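Adhesion G-protein coupled receptor G6 (Danio rerio, PDB 6V55) is an adhesion G-protein-coupled receptor, linked to myelination, whose calcium-binding extracellular region probably takes part in cell adhesion and signalling. Local coordinates at residues A[23-28]-A[100-105]; A[45-50]-A[61-66]; A[50-55]-A[104-109]. All coordinates share one frame; numbering follows the deposited sequence.

Interaction 1: A[23-28]-A[100-105]; sequences NDYPPS and SVQKKG. With CA (calcium ion), chain C.
A backbone carbonyl, Lys103 O, lies over one face of the Tyr25 ring, 3.1 Å above its plane and displaced toward the rim. Lys103 O also accepts a weak hydrogen bond from Tyr25 N (3.3 Å) and a CA-H...O contact from Asp24 CA. Tyr25 takes the crowded first torsion, CG between the backbone N and the carbonyl carbon (chi1 46°), which lays the ring along segment 100-105. The CA of Gly105 meets the ring edge in its plane, 3.6 Å from Tyr25 CD2, while Gln102 crosses the ring obliquely, its CG 3.6 Å from Tyr25 CD1. Bent at chi2 (92°), Gln102 carries its amide across the Pro27 ring, with NE2 3.3 Å from Pro27 CG. Each end of that amide is held by a water: one donates to both Gln102 OE1 and Tyr25 O, and the other accepts from Gln102 NE2 at 2.6 Å. This second water is a calcium ligand, as are Ser100 O and Val101 O, and the Tyr25 hydroxyl hydrogen-bonds to Asp61, a further ligand. Gln102 and Tyr25 are second-shell residues of the CUB-domain calcium site: the water couples the amide's orientation to the ion's hydration, and Tyr25 probably helps position Asp61.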
ATOM      1  N   ASN A  23     -10.536   0.090 -12.396  1.00 19.89           N
ATOM      2  CA  ASN A  23      -9.667  -0.364 -13.478  1.00 22.79           C
ATOM      3  C   ASN A  23      -8.292  -0.666 -12.888  1.00 22.73           C
ATOM      4  O   ASN A  23      -8.070  -0.537 -11.681  1.00 30.82           O
ATOM      5  CB  ASN A  23      -9.576   0.676 -14.596  1.00 26.97           C
ATOM      6  CG  ASN A  23     -10.935   1.245 -14.991  1.00 28.23           C
ATOM      7  OD1 ASN A  23     -11.185   2.448 -14.830  1.00 32.29           O
ATOM      8  ND2 ASN A  23     -11.809   0.392 -15.534  1.00 21.16           N
ATOM      9  N   ASP A  24      -7.340  -1.052 -13.730  1.00 15.84           N
ATOM     10  CA  ASP A  24      -6.046  -1.462 -13.215  1.00 17.08           C
ATOM     11  C   ASP A  24      -5.220  -0.258 -12.780  1.00 25.55           C
ATOM     12  O   ASP A  24      -5.315   0.836 -13.352  1.00 31.03           O
ATOM     13  CB  ASP A  24      -5.243  -2.249 -14.251  1.00 16.42           C
ATOM     14  CG  ASP A  24      -5.907  -3.553 -14.681  1.00 21.48           C
ATOM     15  OD1 ASP A  24      -5.404  -4.091 -15.691  1.00 26.32           O
ATOM     16  OD2 ASP A  24      -6.886  -4.044 -14.044  1.00 19.12           O
ATOM     17  N   TYR A  25      -4.394  -0.481 -11.753  1.00 24.69           N
ATOM     18  CA  TYR A  25      -3.465   0.534 -11.298  1.00 21.72           C
ATOM     19  C   TYR A  25      -2.384   0.766 -12.354  1.00 24.83           C
ATOM     20  O   TYR A  25      -2.176  -0.078 -13.229  1.00 23.09           O
ATOM     21  CB  TYR A  25      -2.859   0.135  -9.950  1.00 17.80           C
ATOM     22  CG  TYR A  25      -2.351  -1.279  -9.764  1.00 12.65           C
ATOM     23  CD1 TYR A  25      -1.121  -1.678 -10.272  1.00 12.64           C
ATOM     24  CD2 TYR A  25      -3.060  -2.183  -8.993  1.00 12.80           C
ATOM     25  CE1 TYR A  25      -0.643  -2.966 -10.068  1.00 12.77           C
ATOM     26  CE2 TYR A  25      -2.597  -3.467  -8.777  1.00 12.93           C
ATOM     27  CZ  TYR A  25      -1.379  -3.848  -9.312  1.00 12.91           C
ATOM     28  OH  TYR A  25      -0.898  -5.125  -9.100  1.00 13.66           O
ATOM     29  N   PRO A  26      -1.731   1.927 -12.352  1.00 23.55           N
ATOM     30  CA  PRO A  26      -0.626   2.122 -13.288  1.00 22.05           C
ATOM     31  C   PRO A  26       0.603   1.391 -12.777  1.00 26.49           C
ATOM     32  O   PRO A  26       0.645   0.997 -11.601  1.00 30.41           O
ATOM     33  CB  PRO A  26      -0.445   3.653 -13.301  1.00 17.45           C
ATOM     34  CG  PRO A  26      -1.737   4.203 -12.725  1.00 19.53           C
ATOM     35  CD  PRO A  26      -2.108   3.203 -11.707  1.00 19.43           C
ATOM     36  N   PRO A  27       1.603   1.139 -13.621  1.00 23.75           N
ATOM     37  CA  PRO A  27       2.876   0.631 -13.106  1.00 17.33           C
ATOM     38  C   PRO A  27       3.624   1.688 -12.301  1.00 19.55           C
ATOM     39  O   PRO A  27       3.282   2.877 -12.323  1.00 23.11           O
ATOM     40  CB  PRO A  27       3.661   0.273 -14.371  1.00 21.01           C
ATOM     41  CG  PRO A  27       2.753   0.410 -15.503  1.00 22.52           C
ATOM     42  CD  PRO A  27       1.623   1.263 -15.088  1.00 25.09           C
ATOM     43  N   SER A  28       4.652   1.212 -11.569  1.00 18.86           N
ATOM     44  CA  SER A  28       5.663   2.032 -10.885  1.00 17.08           C
ATOM     45  C   SER A  28       5.077   3.020  -9.877  1.00 21.81           C
ATOM     46  O   SER A  28       5.561   4.141  -9.711  1.00 25.63           O
ATOM     47  CB  SER A  28       6.541   2.740 -11.893  1.00 14.99           C
ATOM     48  OG  SER A  28       6.779   1.850 -12.952  1.00 14.09           O
ATOM     49  N   SER A 100       5.573  -3.818 -14.826  1.00 20.16           N
ATOM     50  CA  SER A 100       4.752  -4.588 -15.757  1.00 19.11           C
ATOM     51  C   SER A 100       3.795  -5.479 -14.975  1.00 20.17           C
ATOM     52  O   SER A 100       4.029  -5.762 -13.805  1.00 26.34           O
ATOM     53  CB  SER A 100       5.609  -5.458 -16.671  1.00 17.31           C
ATOM     54  OG  SER A 100       6.051  -6.579 -15.927  1.00 15.78           O
ATOM     55  N   VAL A 101       2.736  -5.951 -15.666  1.00 16.32           N
ATOM     56  CA  VAL A 101       1.630  -6.782 -15.159  1.00 12.55           C
ATOM     57  C   VAL A 101       0.856  -6.084 -14.045  1.00 18.14           C
ATOM     58  O   VAL A 101       1.284  -6.071 -12.888  1.00 25.02           O
ATOM     59  CB  VAL A 101       2.093  -8.181 -14.678  1.00 12.73           C
ATOM     60  CG1 VAL A 101       0.915  -9.053 -14.332  1.00 12.80           C
ATOM     61  CG2 VAL A 101       2.987  -8.849 -15.716  1.00 12.71           C
ATOM     62  N   GLN A 102      -0.322  -5.558 -14.368  1.00 18.80           N
ATOM     63  CA  GLN A 102      -1.146  -4.845 -13.403  1.00 15.66           C
ATOM     64  C   GLN A 102      -2.478  -5.553 -13.226  1.00 17.42           C
ATOM     65  O   GLN A 102      -3.059  -6.061 -14.190  1.00 19.89           O
ATOM     66  CB  GLN A 102      -1.371  -3.411 -13.849  1.00 12.34           C
ATOM     67  CG  GLN A 102      -0.141  -2.578 -13.652  1.00 15.65           C
ATOM     68  CD  GLN A 102       0.729  -2.548 -14.863  1.00 21.58           C
ATOM     69  OE1 GLN A 102       0.238  -2.367 -15.971  1.00 28.50           O
ATOM     70  NE2 GLN A 102       2.033  -2.752 -14.673  1.00 18.30           N
ATOM     71  N   LYS A 103      -2.945  -5.594 -11.991  1.00 16.91           N
ATOM     72  CA  LYS A 103      -4.266  -6.088 -11.669  1.00 16.52           C
ATOM     73  C   LYS A 103      -5.113  -4.933 -11.134  1.00 17.79           C
ATOM     74  O   LYS A 103      -4.748  -3.757 -11.256  1.00 19.66           O
ATOM     75  CB  LYS A 103      -4.175  -7.236 -10.669  1.00 16.48           C
ATOM     76  CG  LYS A 103      -3.288  -8.382 -11.127  1.00 19.34           C
ATOM     77  CD  LYS A 103      -3.841  -9.133 -12.330  1.00 21.61           C
ATOM     78  CE  LYS A 103      -2.727  -9.933 -12.998  1.00 24.80           C
ATOM     79  NZ  LYS A 103      -3.170 -11.229 -13.574  1.00 25.60           N
ATOM     80  N   LYS A 104      -6.237  -5.292 -10.514  1.00 12.84           N
ATOM     81  CA  LYS A 104      -7.316  -4.346 -10.261  1.00 12.82           C
ATOM     82  C   LYS A 104      -6.954  -3.352  -9.166  1.00 17.97           C
ATOM     83  O   LYS A 104      -7.262  -2.158  -9.271  1.00 23.02           O
ATOM     84  CB  LYS A 104      -8.560  -5.132  -9.882  1.00 15.47           C
ATOM     85  CG  LYS A 104      -9.833  -4.340  -9.799  1.00 18.91           C
ATOM     86  CD  LYS A 104     -10.762  -4.913  -8.746  1.00 23.69           C
ATOM     87  CE  LYS A 104     -10.974  -6.420  -8.884  1.00 28.79           C
ATOM     88  NZ  LYS A 104     -11.833  -7.013  -7.803  1.00 28.78           N
ATOM     89  N   GLY A 105      -6.264  -3.815  -8.131  1.00 16.87           N
ATOM     90  CA  GLY A 105      -5.931  -2.949  -7.029  1.00 14.39           C
ATOM     91  C   GLY A 105      -6.795  -3.224  -5.821  1.00 20.75           C
ATOM     92  O   GLY A 105      -7.055  -4.392  -5.493  1.00 19.41           O
TER
HETATM   93 CA    CA C 901       3.190  -5.083 -11.594  1.00 19.63          CA
HETATM   94  O   HOH W   1      -2.322  -0.819 -15.768  1.00 35.16           O
HETATM   95  O   HOH W   2       2.927  -2.609 -12.193  1.00 59.18           O

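Interaction 2: A[45-50]-A[61-66]; sequences ITFLDF and DRVVVK. With CA (calcium ion), chain C.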
ATOM      1  N   ILE A  45      -8.714  -0.702   9.612  1.00 29.79           N
ATOM      2  CA  ILE A  45      -8.935  -0.718   8.178  1.00 24.59           C
ATOM      3  C   ILE A  45      -9.655  -2.003   7.813  1.00 24.26           C
ATOM      4  O   ILE A  45      -9.645  -2.992   8.544  1.00 22.47           O
ATOM      5  CB  ILE A  45      -7.649  -0.566   7.337  1.00 21.61           C
ATOM      6  CG1 ILE A  45      -6.774  -1.819   7.441  1.00 25.51           C
ATOM      7  CG2 ILE A  45      -6.885   0.695   7.710  1.00 20.49           C
ATOM      8  CD1 ILE A  45      -5.592  -1.807   6.486  1.00 26.76           C
ATOM      9  N   THR A  46     -10.303  -1.978   6.656  1.00 28.12           N
ATOM     10  CA  THR A  46     -10.975  -3.143   6.099  1.00 27.91           C
ATOM     11  C   THR A  46     -10.769  -3.073   4.595  1.00 25.43           C
ATOM     12  O   THR A  46     -11.041  -2.039   3.974  1.00 26.75           O
ATOM     13  CB  THR A  46     -12.473  -3.161   6.467  1.00 28.69           C
ATOM     14  OG1 THR A  46     -12.638  -3.558   7.844  1.00 33.65           O
ATOM     15  CG2 THR A  46     -13.270  -4.113   5.561  1.00 20.45           C
ATOM     16  N   PHE A  47     -10.237  -4.141   4.023  1.00 20.39           N
ATOM     17  CA  PHE A  47     -10.135  -4.244   2.577  1.00 17.68           C
ATOM     18  C   PHE A  47     -11.502  -4.636   2.037  1.00 20.13           C
ATOM     19  O   PHE A  47     -11.985  -5.731   2.308  1.00 26.26           O
ATOM     20  CB  PHE A  47      -9.091  -5.281   2.189  1.00 18.32           C
ATOM     21  CG  PHE A  47      -7.667  -4.894   2.525  1.00 21.11           C
ATOM     22  CD1 PHE A  47      -6.841  -4.365   1.543  1.00 22.51           C
ATOM     23  CD2 PHE A  47      -7.151  -5.082   3.804  1.00 21.31           C
ATOM     24  CE1 PHE A  47      -5.536  -4.018   1.823  1.00 22.26           C
ATOM     25  CE2 PHE A  47      -5.857  -4.723   4.109  1.00 20.95           C
ATOM     26  CZ  PHE A  47      -5.044  -4.194   3.113  1.00 24.52           C
ATOM     27  N   LEU A  48     -12.147  -3.747   1.295  1.00 18.15           N
ATOM     28  CA  LEU A  48     -13.412  -4.110   0.683  1.00 17.04           C
ATOM     29  C   LEU A  48     -13.221  -4.962  -0.562  1.00 26.79           C
ATOM     30  O   LEU A  48     -14.154  -5.665  -0.976  1.00 34.69           O
ATOM     31  CB  LEU A  48     -14.194  -2.840   0.342  1.00 18.64           C
ATOM     32  CG  LEU A  48     -14.301  -1.851   1.511  1.00 21.36           C
ATOM     33  CD1 LEU A  48     -14.907  -0.493   1.093  1.00 22.48           C
ATOM     34  CD2 LEU A  48     -15.104  -2.474   2.619  1.00 23.87           C
ATOM     35  N   ASP A  49     -12.033  -4.910  -1.157  1.00 26.29           N
ATOM     36  CA  ASP A  49     -11.673  -5.559  -2.410  1.00 20.73           C
ATOM     37  C   ASP A  49     -10.162  -5.469  -2.529  1.00 19.08           C
ATOM     38  O   ASP A  49      -9.578  -4.479  -2.090  1.00 20.65           O
ATOM     39  CB  ASP A  49     -12.331  -4.872  -3.606  1.00 16.77           C
ATOM     40  CG  ASP A  49     -12.249  -5.700  -4.861  1.00 19.60           C
ATOM     41  OD1 ASP A  49     -11.900  -6.898  -4.733  1.00 21.49           O
ATOM     42  OD2 ASP A  49     -12.503  -5.157  -5.968  1.00 19.36           O
ATOM     43  N   PHE A  50      -9.534  -6.503  -3.101  1.00 14.55           N
ATOM     44  CA  PHE A  50      -8.064  -6.570  -3.162  1.00 15.82           C
ATOM     45  C   PHE A  50      -7.659  -7.593  -4.212  1.00 21.57           C
ATOM     46  O   PHE A  50      -7.877  -8.798  -3.998  1.00 21.78           O
ATOM     47  CB  PHE A  50      -7.450  -6.961  -1.793  1.00 14.34           C
ATOM     48  CG  PHE A  50      -5.928  -7.013  -1.766  1.00 14.28           C
ATOM     49  CD1 PHE A  50      -5.225  -8.209  -2.019  1.00 14.32           C
ATOM     50  CD2 PHE A  50      -5.199  -5.890  -1.404  1.00 14.22           C
ATOM     51  CE1 PHE A  50      -3.842  -8.251  -1.991  1.00 14.30           C
ATOM     52  CE2 PHE A  50      -3.821  -5.931  -1.347  1.00 14.20           C
ATOM     53  CZ  PHE A  50      -3.144  -7.116  -1.640  1.00 14.24           C
ATOM     54  N   ASP A  61       4.365  -6.707  -7.066  1.00 13.60           N
ATOM     55  CA  ASP A  61       3.561  -5.648  -6.474  1.00 13.56           C
ATOM     56  C   ASP A  61       3.215  -6.054  -5.059  1.00 14.63           C
ATOM     57  O   ASP A  61       2.822  -7.196  -4.829  1.00 19.61           O
ATOM     58  CB  ASP A  61       2.250  -5.405  -7.229  1.00 19.22           C
ATOM     59  CG  ASP A  61       2.447  -5.204  -8.719  1.00 22.16           C
ATOM     60  OD1 ASP A  61       3.594  -4.937  -9.120  1.00 21.08           O
ATOM     61  OD2 ASP A  61       1.457  -5.318  -9.485  1.00 20.30           O
ATOM     62  N   ARG A  62       3.312  -5.128  -4.107  1.00 13.82           N
ATOM     63  CA  ARG A  62       2.970  -5.458  -2.726  1.00 14.02           C
ATOM     64  C   ARG A  62       2.247  -4.292  -2.068  1.00 14.00           C
ATOM     65  O   ARG A  62       2.435  -3.132  -2.440  1.00 14.39           O
ATOM     66  CB  ARG A  62       4.213  -5.842  -1.898  1.00 14.21           C
ATOM     67  CG  ARG A  62       5.233  -4.743  -1.732  1.00 14.20           C
ATOM     68  CD  ARG A  62       6.296  -5.102  -0.680  1.00 20.41           C
ATOM     69  NE  ARG A  62       7.062  -6.295  -1.033  1.00 25.69           N
ATOM     70  CZ  ARG A  62       8.263  -6.614  -0.546  1.00 23.66           C
ATOM     71  NH1 ARG A  62       8.884  -5.831   0.343  1.00 15.96           N
ATOM     72  NH2 ARG A  62       8.854  -7.733  -0.966  1.00 25.42           N
ATOM     73  N   VAL A  63       1.394  -4.619  -1.104  1.00 14.41           N
ATOM     74  CA  VAL A  63       0.820  -3.660  -0.166  1.00 16.20           C
ATOM     75  C   VAL A  63       1.410  -3.983   1.195  1.00 19.55           C
ATOM     76  O   VAL A  63       1.370  -5.143   1.611  1.00 23.40           O
ATOM     77  CB  VAL A  63      -0.714  -3.738  -0.125  1.00 14.19           C
ATOM     78  CG1 VAL A  63      -1.289  -2.959   1.062  1.00 14.33           C
ATOM     79  CG2 VAL A  63      -1.276  -3.197  -1.392  1.00 13.95           C
ATOM     80  N   VAL A  64       1.976  -2.974   1.875  1.00 18.62           N
ATOM     81  CA  VAL A  64       2.475  -3.102   3.247  1.00 19.65           C
ATOM     82  C   VAL A  64       1.509  -2.386   4.189  1.00 22.32           C
ATOM     83  O   VAL A  64       1.165  -1.223   3.952  1.00 23.86           O
ATOM     84  CB  VAL A  64       3.893  -2.516   3.373  1.00 19.70           C
ATOM     85  CG1 VAL A  64       4.365  -2.562   4.815  1.00 16.69           C
ATOM     86  CG2 VAL A  64       4.875  -3.265   2.470  1.00 14.69           C
ATOM     87  N   VAL A  65       1.048  -3.070   5.244  1.00 24.41           N
ATOM     88  CA  VAL A  65       0.229  -2.450   6.294  1.00 26.95           C
ATOM     89  C   VAL A  65       1.079  -2.301   7.551  1.00 33.03           C
ATOM     90  O   VAL A  65       1.542  -3.298   8.120  1.00 32.64           O
ATOM     91  CB  VAL A  65      -1.039  -3.255   6.608  1.00 20.62           C
ATOM     92  CG1 VAL A  65      -1.855  -2.532   7.680  1.00 16.28           C
ATOM     93  CG2 VAL A  65      -1.866  -3.470   5.353  1.00 18.39           C
ATOM     94  N   LYS A  66       1.256  -1.060   8.002  1.00 37.08           N
ATOM     95  CA  LYS A  66       2.183  -0.725   9.083  1.00 35.79           C
ATOM     96  C   LYS A  66       1.396  -0.164  10.265  1.00 38.37           C
ATOM     97  O   LYS A  66       0.748   0.883  10.156  1.00 35.31           O
ATOM     98  CB  LYS A  66       3.237   0.279   8.600  1.00 33.47           C
ATOM     99  CG  LYS A  66       4.646   0.015   9.107  1.00 34.75           C
ATOM    100  CD  LYS A  66       5.712   0.765   8.292  1.00 39.02           C
ATOM    101  CE  LYS A  66       5.962   2.201   8.778  1.00 43.94           C
ATOM    102  NZ  LYS A  66       6.716   3.048   7.758  1.00 45.62           N
TER
HETATM  103 CA    CA C 901       3.190  -5.083 -11.594  1.00 19.63          CA
HETATM  104  O   HOH W   2       2.927  -2.609 -12.193  1.00 59.18           O
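Five apolar side chains of two facing strands meet tip to tip, with no hydrogen bond between the segments. Strands 45-47 and 62-66 run nearly antiparallel, their axes 11.2 Å apart at closest approach, and belong to the two opposed sheets of the CUB sandwich. Ile45 adopts the crowded first torsion, CG1 between the backbone N and the carbonyl carbon (chi1 70°). Its chain then extends so that CD1 reaches Val65 CG1 at 4.0 Å. Phe47 has CG anti to the carbonyl carbon, and its ring presents an edge: CZ lies 4.0 Å from Val65 CG2, the methyl being near the ring plane. Val65 therefore divides its two branches, CG1 (anti to the backbone N) going to Ile45 and CG2 to Phe47. Val63 has the same rotamer and splits in the same way, with CG1 near the Phe47 edge and CG2 3.7 Å from Phe50 CE2. Phe50 differs from Phe47 in having CG anti to the backbone N (chi1 -178°), yet it too offers its ring edge to the valine. Between these phenylalanines the chain turns a corner at Leu48, where Leu48 and Asp49 both face His107 in a classic beta bulge. Strand 62-66 follows Asp61, whose OD1 and OD2 bind calcium at 2.5 and 2.7 Å. Between these two segments the contact is therefore purely apolar, consistent with dispersion and the exclusion of water, while the carboxylate of Asp61, two residues before Val63, is kept apart from this apolar layer and is probably compensated by the calcium ion.

Interaction 3: A[50-55]-A[104-109]; sequences FELEEA and KGFHIS. With CA (calcium ion), chain C.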
ATOM      1  N   PHE A  50      -9.534  -6.503  -3.101  1.00 14.55           N
ATOM      2  CA  PHE A  50      -8.064  -6.570  -3.162  1.00 15.82           C
ATOM      3  C   PHE A  50      -7.659  -7.593  -4.212  1.00 21.57           C
ATOM      4  O   PHE A  50      -7.877  -8.798  -3.998  1.00 21.78           O
ATOM      5  CB  PHE A  50      -7.450  -6.961  -1.793  1.00 14.34           C
ATOM      6  CG  PHE A  50      -5.928  -7.013  -1.766  1.00 14.28           C
ATOM      7  CD1 PHE A  50      -5.225  -8.209  -2.019  1.00 14.32           C
ATOM      8  CD2 PHE A  50      -5.199  -5.890  -1.404  1.00 14.22           C
ATOM      9  CE1 PHE A  50      -3.842  -8.251  -1.991  1.00 14.30           C
ATOM     10  CE2 PHE A  50      -3.821  -5.931  -1.347  1.00 14.20           C
ATOM     11  CZ  PHE A  50      -3.144  -7.116  -1.640  1.00 14.24           C
ATOM     12  N   GLU A  51      -6.985  -7.146  -5.275  1.00 13.76           N
ATOM     13  CA  GLU A  51      -6.321  -8.062  -6.195  1.00 18.40           C
ATOM     14  C   GLU A  51      -5.021  -7.430  -6.671  1.00 23.05           C
ATOM     15  O   GLU A  51      -5.047  -6.407  -7.361  1.00 27.03           O
ATOM     16  CB  GLU A  51      -7.215  -8.408  -7.387  1.00 22.53           C
ATOM     17  CG  GLU A  51      -6.550  -9.348  -8.402  1.00 32.70           C
ATOM     18  CD  GLU A  51      -7.301  -9.453  -9.746  1.00 43.88           C
ATOM     19  OE1 GLU A  51      -7.959  -8.465 -10.185  1.00 45.15           O
ATOM     20  OE2 GLU A  51      -7.217 -10.544 -10.365  1.00 47.63           O
ATOM     21  N   LEU A  52      -3.892  -8.037  -6.312  1.00 18.25           N
ATOM     22  CA  LEU A  52      -2.584  -7.595  -6.776  1.00 14.43           C
ATOM     23  C   LEU A  52      -1.930  -8.705  -7.585  1.00 16.86           C
ATOM     24  O   LEU A  52      -2.373  -9.856  -7.575  1.00 24.76           O
ATOM     25  CB  LEU A  52      -1.684  -7.207  -5.603  1.00 14.38           C
ATOM     26  CG  LEU A  52      -1.481  -5.713  -5.375  1.00 13.72           C
ATOM     27  CD1 LEU A  52      -2.796  -5.076  -4.995  1.00 14.36           C
ATOM     28  CD2 LEU A  52      -0.486  -5.516  -4.272  1.00 13.93           C
ATOM     29  N   GLU A  53      -0.883  -8.331  -8.314  1.00 13.41           N
ATOM     30  CA  GLU A  53      -0.043  -9.295  -9.017  1.00 14.88           C
ATOM     31  C   GLU A  53       0.637 -10.204  -8.002  1.00 23.07           C
ATOM     32  O   GLU A  53       1.264  -9.720  -7.056  1.00 32.65           O
ATOM     33  CB  GLU A  53       0.990  -8.554  -9.857  1.00 13.28           C
ATOM     34  CG  GLU A  53       2.044  -9.440 -10.434  1.00 17.06           C
ATOM     35  CD  GLU A  53       3.118  -8.685 -11.218  1.00 20.35           C
ATOM     36  OE1 GLU A  53       3.295  -7.463 -11.022  1.00 17.57           O
ATOM     37  OE2 GLU A  53       3.810  -9.328 -12.043  1.00 20.86           O
ATOM     38  N   GLU A  54       0.468 -11.512  -8.142  1.00 23.83           N
ATOM     39  CA  GLU A  54       1.037 -12.408  -7.147  1.00 28.99           C
ATOM     40  C   GLU A  54       2.509 -12.694  -7.442  1.00 24.52           C
ATOM     41  O   GLU A  54       2.933 -12.713  -8.601  1.00 24.86           O
ATOM     42  CB  GLU A  54       0.235 -13.710  -7.058  1.00 43.89           C
ATOM     43  CG  GLU A  54       0.335 -14.363  -5.650  1.00 59.17           C
ATOM     44  CD  GLU A  54      -0.366 -15.707  -5.541  1.00 68.50           C
ATOM     45  OE1 GLU A  54      -0.547 -16.198  -4.397  1.00 71.14           O
ATOM     46  OE2 GLU A  54      -0.755 -16.251  -6.603  1.00 71.76           O
ATOM     47  N   ALA A  55       3.290 -12.872  -6.373  1.00 25.57           N
ATOM     48  CA  ALA A  55       4.691 -13.261  -6.458  1.00 24.27           C
ATOM     49  C   ALA A  55       5.114 -13.904  -5.145  1.00 30.50           C
ATOM     50  O   ALA A  55       4.547 -13.626  -4.083  1.00 29.29           O
ATOM     51  CB  ALA A  55       5.603 -12.075  -6.747  1.00 21.83           C
ATOM     52  N   LYS A 104      -6.237  -5.292 -10.514  1.00 12.84           N
ATOM     53  CA  LYS A 104      -7.316  -4.346 -10.261  1.00 12.82           C
ATOM     54  C   LYS A 104      -6.954  -3.352  -9.166  1.00 17.97           C
ATOM     55  O   LYS A 104      -7.262  -2.158  -9.271  1.00 23.02           O
ATOM     56  CB  LYS A 104      -8.560  -5.132  -9.882  1.00 15.47           C
ATOM     57  CG  LYS A 104      -9.833  -4.340  -9.799  1.00 18.91           C
ATOM     58  CD  LYS A 104     -10.762  -4.913  -8.746  1.00 23.69           C
ATOM     59  CE  LYS A 104     -10.974  -6.420  -8.884  1.00 28.79           C
ATOM     60  NZ  LYS A 104     -11.833  -7.013  -7.803  1.00 28.78           N
ATOM     61  N   GLY A 105      -6.264  -3.815  -8.131  1.00 16.87           N
ATOM     62  CA  GLY A 105      -5.931  -2.949  -7.029  1.00 14.39           C
ATOM     63  C   GLY A 105      -6.795  -3.224  -5.821  1.00 20.75           C
ATOM     64  O   GLY A 105      -7.055  -4.392  -5.493  1.00 19.41           O
ATOM     65  N   PHE A 106      -7.264  -2.163  -5.165  1.00 21.49           N
ATOM     66  CA  PHE A 106      -7.904  -2.357  -3.880  1.00 19.54           C
ATOM     67  C   PHE A 106      -8.766  -1.166  -3.501  1.00 25.28           C
ATOM     68  O   PHE A 106      -8.579  -0.050  -3.991  1.00 28.13           O
ATOM     69  CB  PHE A 106      -6.887  -2.628  -2.770  1.00 17.45           C
ATOM     70  CG  PHE A 106      -5.735  -1.667  -2.718  1.00 13.72           C
ATOM     71  CD1 PHE A 106      -5.798  -0.522  -1.919  1.00 13.79           C
ATOM     72  CD2 PHE A 106      -4.547  -1.942  -3.396  1.00 13.59           C
ATOM     73  CE1 PHE A 106      -4.701   0.354  -1.830  1.00 13.71           C
ATOM     74  CE2 PHE A 106      -3.452  -1.075  -3.318  1.00 13.52           C
ATOM     75  CZ  PHE A 106      -3.531   0.066  -2.537  1.00 13.57           C
ATOM     76  N   HIS A 107      -9.690  -1.435  -2.581  1.00 25.30           N
ATOM     77  CA  HIS A 107     -10.587  -0.446  -2.000  1.00 24.12           C
ATOM     78  C   HIS A 107     -10.603  -0.693  -0.501  1.00 26.77           C
ATOM     79  O   HIS A 107     -11.064  -1.749  -0.054  1.00 30.69           O
ATOM     80  CB  HIS A 107     -11.994  -0.573  -2.586  1.00 22.20           C
ATOM     81  CG  HIS A 107     -12.942   0.502  -2.155  1.00 23.93           C
ATOM     82  ND1 HIS A 107     -14.294   0.440  -2.411  1.00 24.71           N
ATOM     83  CD2 HIS A 107     -12.740   1.666  -1.492  1.00 25.65           C
ATOM     84  CE1 HIS A 107     -14.887   1.508  -1.911  1.00 25.95           C
ATOM     85  NE2 HIS A 107     -13.966   2.277  -1.359  1.00 25.40           N
ATOM     86  N   ILE A 108     -10.110   0.276   0.266  1.00 22.91           N
ATOM     87  CA  ILE A 108      -9.926   0.154   1.706  1.00 20.65           C
ATOM     88  C   ILE A 108     -10.817   1.177   2.405  1.00 25.16           C
ATOM     89  O   ILE A 108     -10.852   2.349   2.016  1.00 27.52           O
ATOM     90  CB  ILE A 108      -8.449   0.365   2.077  1.00 23.14           C
ATOM     91  CG1 ILE A 108      -7.572  -0.713   1.435  1.00 26.74           C
ATOM     92  CG2 ILE A 108      -8.233   0.413   3.583  1.00 20.55           C
ATOM     93  CD1 ILE A 108      -6.089  -0.479   1.700  1.00 29.12           C
ATOM     94  N   SER A 109     -11.554   0.732   3.416  1.00 29.50           N
ATOM     95  CA  SER A 109     -12.312   1.616   4.289  1.00 31.27           C
ATOM     96  C   SER A 109     -11.578   1.761   5.613  1.00 30.27           C
ATOM     97  O   SER A 109     -11.158   0.760   6.199  1.00 29.25           O
ATOM     98  CB  SER A 109     -13.706   1.054   4.542  1.00 35.34           C
ATOM     99  OG  SER A 109     -13.620  -0.088   5.382  1.00 39.65           O
TER
HETATM  100 CA    CA C 901       3.190  -5.083 -11.594  1.00 19.63          CA
HETATM  101  O   HOH W   2       2.927  -2.609 -12.193  1.00 59.18           O
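Phe50 and Phe106 lie side by side on one face of the sheet and point the same way, Phe50 CD2 resting 3.9 Å from Phe106 CB. They form an antiparallel non-hydrogen-bonded pair. Phe106 holds CG in the crowded position between the backbone N and the carbonyl carbon (chi1 49°), and its ring edge receives Leu52, which crosses obliquely to put CD1 3.9 Å from Phe106 CD2. The next pair, Glu51 with Gly105, is hydrogen-bonded: Glu51 N donates to Gly105 O at 2.8 Å, nearly along the C=O axis, and Gly105 N returns a bond to Glu51 O at 3.0 Å. Gly105 has a positive phi of 105°, a backbone conformation readily taken by glycine. On the other face, the extended Glu51 crosses Lys104 at about a right angle and brings OE1 to 3.4 Å from Lys104 CB. The ammonium group instead forms a salt bridge with Asp49, and Glu51 OE1 stays 4.8 Å from Lys104 NZ. Beyond the strand, Glu53 extends to bind calcium through OE1 at 2.5 Å, while OE2 forms a salt bridge with Lys477. Together with Asp61 and Asp98, Glu53 supplies the acidic ligands typical of calcium-binding CUB domains, at one end of the CUB beta-sandwich.

From the N terminus, the loop 23-28 is met first, and its return contact with 100-105 closes the longest loop of the three. Interaction 2 is nested inside that loop, joining 45-50 to 61-66 across the sandwich. Interaction 3 starts from Phe50, which it shares with interaction 2, and its partner 104-109 comes after 61-66, so the two cross; it also shares Lys104 and Gly105 with interaction 1. Interaction 3 pairs neighbouring strands within one sheet, interaction 2 bridges the two sheets, and interaction 1 joins loops at one end of the domain. All three converge on one calcium ion, which receives ligands from 100-105, 61-66 and 50-55.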